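Local coordinates for putative glucoamylase (Bacteroides fragilis NCTC 9343, PDB 3EU8), which is a putative glucoamylase, probably a glycoside hydrolase that releases glucose from starch-like glucans, at residues R104-Y109 / W172-H177. Numbering follows the deposited sequence.
Sequences RFKGAY and WNWYRH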
loop_
_atom_site.group_PDB
_atom_site.type_symbol
_atom_site.label_atom_id
_atom_site.label_comp_id
_atom_site.label_asym_id
_atom_site.label_seq_id
_atom_site.Cartn_x
_atom_site.Cartn_y
_atom_site.Cartn_z
ATOM N N ARG A 104 5.274 2.491 20.673
ATOM C CA ARG A 104 4.722 1.208 20.256
ATOM C C ARG A 104 3.709 0.706 21.256
ATOM O O ARG A 104 3.720 1.096 22.415
ATOM C CB ARG A 104 5.832 0.156 20.100
ATOM C CG ARG A 104 6.381 0.076 18.706
ATOM C CD ARG A 104 7.232 -1.164 18.503
ATOM N NE ARG A 104 8.493 -0.999 19.207
ATOM C CZ ARG A 104 9.419 -1.941 19.329
ATOM N NH1 ARG A 104 9.231 -3.162 18.775
ATOM N NH2 ARG A 104 10.532 -1.647 20.018
ATOM N N PHE A 105 2.824 -0.168 20.791
ATOM C CA PHE A 105 1.712 -0.650 21.594
ATOM C C PHE A 105 1.537 -2.166 21.404
ATOM O O PHE A 105 0.983 -2.609 20.427
ATOM C CB PHE A 105 0.447 0.117 21.234
ATOM C CG PHE A 105 0.623 1.589 21.286
ATOM C CD1 PHE A 105 0.362 2.279 22.449
ATOM C CD2 PHE A 105 1.086 2.292 20.176
ATOM C CE1 PHE A 105 0.541 3.636 22.521
ATOM C CE2 PHE A 105 1.248 3.661 20.227
ATOM C CZ PHE A 105 0.988 4.344 21.420
ATOM N N LYS A 106 2.017 -2.936 22.387
ATOM C CA LYS A 106 2.141 -4.396 22.308
ATOM C C LYS A 106 2.938 -4.827 21.079
ATOM O O LYS A 106 2.621 -5.791 20.441
ATOM C CB LYS A 106 0.792 -5.082 22.426
ATOM C CG LYS A 106 0.014 -4.653 23.676
ATOM C CD LYS A 106 0.554 -5.337 24.902
ATOM C CE LYS A 106 -0.015 -4.715 26.155
ATOM N NZ LYS A 106 0.246 -5.524 27.368
ATOM N N GLY A 107 4.010 -4.069 20.800
ATOM C CA GLY A 107 4.903 -4.289 19.663
ATOM C C GLY A 107 4.335 -3.901 18.305
ATOM O O GLY A 107 5.025 -4.055 17.317
ATOM N N ALA A 108 3.079 -3.438 18.255
ATOM C CA ALA A 108 2.499 -2.881 17.040
ATOM C C ALA A 108 2.790 -1.389 17.028
ATOM O O ALA A 108 3.164 -0.816 18.041
ATOM C CB ALA A 108 0.989 -3.190 16.947
ATOM N N TYR A 109 2.631 -0.767 15.872
ATOM C CA TYR A 109 2.903 0.642 15.688
ATOM C C TYR A 109 1.577 1.389 15.544
ATOM O O TYR A 109 0.577 0.817 15.097
ATOM C CB TYR A 109 3.800 0.841 14.435
ATOM C CG TYR A 109 5.089 0.052 14.529
ATOM C CD1 TYR A 109 5.114 -1.290 14.186
ATOM C CD2 TYR A 109 6.250 0.619 15.025
ATOM C CE1 TYR A 109 6.265 -2.039 14.296
ATOM C CE2 TYR A 109 7.429 -0.135 15.131
ATOM C CZ TYR A 109 7.410 -1.459 14.762
ATOM O OH TYR A 109 8.515 -2.235 14.863
ATOM N N TRP A 172 0.950 -10.067 17.705
ATOM C CA TRP A 172 -0.264 -10.192 16.886
ATOM C C TRP A 172 -1.373 -10.874 17.706
ATOM O O TRP A 172 -2.552 -10.534 17.656
ATOM C CB TRP A 172 0.027 -11.028 15.623
ATOM C CG TRP A 172 1.190 -10.538 14.783
ATOM C CD1 TRP A 172 2.470 -10.940 14.871
ATOM C CD2 TRP A 172 1.153 -9.542 13.747
ATOM N NE1 TRP A 172 3.244 -10.274 13.961
ATOM C CE2 TRP A 172 2.451 -9.419 13.246
ATOM C CE3 TRP A 172 0.133 -8.743 13.190
ATOM C CZ2 TRP A 172 2.774 -8.533 12.208
ATOM C CZ3 TRP A 172 0.434 -7.906 12.153
ATOM C CH2 TRP A 172 1.752 -7.785 11.685
ATOM N N ASN A 173 -0.965 -11.864 18.473
ATOM C CA ASN A 173 -1.900 -12.601 19.316
ATOM C C ASN A 173 -2.610 -11.713 20.375
ATOM O O ASN A 173 -3.781 -11.893 20.636
ATOM C CB ASN A 173 -1.130 -13.725 19.967
ATOM C CG ASN A 173 -1.955 -14.880 20.259
ATOM O OD1 ASN A 173 -2.465 -15.542 19.344
ATOM N ND2 ASN A 173 -2.075 -15.198 21.555
ATOM N N TRP A 174 -1.918 -10.712 20.930
ATOM C CA TRP A 174 -2.585 -9.692 21.772
ATOM C C TRP A 174 -3.855 -9.119 21.154
ATOM O O TRP A 174 -4.896 -8.959 21.854
ATOM C CB TRP A 174 -1.671 -8.515 22.105
ATOM C CG TRP A 174 -2.412 -7.394 22.913
ATOM C CD1 TRP A 174 -2.967 -6.250 22.399
ATOM C CD2 TRP A 174 -2.696 -7.362 24.334
ATOM N NE1 TRP A 174 -3.557 -5.517 23.399
ATOM C CE2 TRP A 174 -3.403 -6.164 24.595
ATOM C CE3 TRP A 174 -2.392 -8.212 25.417
ATOM C CZ2 TRP A 174 -3.832 -5.799 25.885
ATOM C CZ3 TRP A 174 -2.823 -7.842 26.718
ATOM C CH2 TRP A 174 -3.532 -6.640 26.929
ATOM N N TYR A 175 -3.785 -8.837 19.841
ATOM C CA TYR A 175 -4.876 -8.162 19.101
ATOM C C TYR A 175 -6.049 -9.076 18.780
ATOM O O TYR A 175 -6.988 -8.668 18.088
ATOM C CB TYR A 175 -4.314 -7.439 17.858
ATOM C CG TYR A 175 -3.498 -6.177 18.222
ATOM C CD1 TYR A 175 -2.202 -6.275 18.715
ATOM C CD2 TYR A 175 -4.056 -4.901 18.110
ATOM C CE1 TYR A 175 -1.460 -5.143 19.032
ATOM C CE2 TYR A 175 -3.346 -3.784 18.448
ATOM C CZ TYR A 175 -2.045 -3.894 18.911
ATOM O OH TYR A 175 -1.338 -2.766 19.285
ATOM N N ARG A 176 -6.023 -10.306 19.312
ATOM C CA ARG A 176 -7.206 -11.180 19.283
ATOM C C ARG A 176 -8.232 -10.878 20.372
ATOM O O ARG A 176 -9.280 -11.509 20.404
ATOM C CB ARG A 176 -6.820 -12.643 19.403
ATOM C CG ARG A 176 -6.317 -13.267 18.139
ATOM C CD ARG A 176 -5.513 -14.507 18.488
ATOM N NE ARG A 176 -6.394 -15.636 18.622
ATOM C CZ ARG A 176 -6.042 -16.811 19.095
ATOM N NH1 ARG A 176 -4.814 -17.016 19.545
ATOM N NH2 ARG A 176 -6.948 -17.788 19.131
ATOM N N HIS A 177 -7.925 -9.933 21.249
ATOM C CA HIS A 177 -8.857 -9.432 22.252
ATOM C C HIS A 177 -9.378 -10.590 23.135
ATOM O O HIS A 177 -10.577 -10.893 23.166
ATOM C CB HIS A 177 -9.972 -8.627 21.572
ATOM C CG HIS A 177 -10.935 -7.964 22.520
ATOM N ND1 HIS A 177 -10.764 -7.962 23.891
ATOM C CD2 HIS A 177 -12.082 -7.274 22.283
ATOM C CE1 HIS A 177 -11.763 -7.304 24.455
ATOM N NE2 HIS A 177 -12.577 -6.877 23.503
#
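K106 lies over one face of the W174 indole, and the Y175 hydroxyl hydrogen-bonds the backbone oxygen of F105. F105 to A108 form a type I' beta turn, in the loop between helix 85-101 and strand 112-114. It meets the short 3-10 segment 174-176, which follows helix 154-169. The contact therefore joins two helix-to-strand loops of a helix-rich chain whose family belongs to the six-hairpin clan. The K106 chain bends at its CB-CG bond (chi2 -77°) and then runs extended across the indole. K106 CG sits above the W174 five-membered ring, 3.6 Å from the centroid and 7° off the normal, as a CH-pi contact. CD and CE continue across the shared bond toward the six-membered ring. K106 NZ ends over the W174 six-membered ring, 4.0 Å from its centroid, in a cation-pi contact. W187 of strand 186-187 meets the W174 indole edge-to-face, and W193 also packs against it. The Y175 ring points its hydroxyl at the turn. The A108 methyl approaches obliquely, with A108 CB 3.7 Å from Y175 CZ. T135 of helix 132-149 also touches A108. The oxygen of F105 is gripped by two donors. A108 N bonds F105 O at 3.1 Å within the turn. Y175 OH donates to F105 O at 2.6 Å, from the opposite face of the carbonyl plane and tilted 35° out of it.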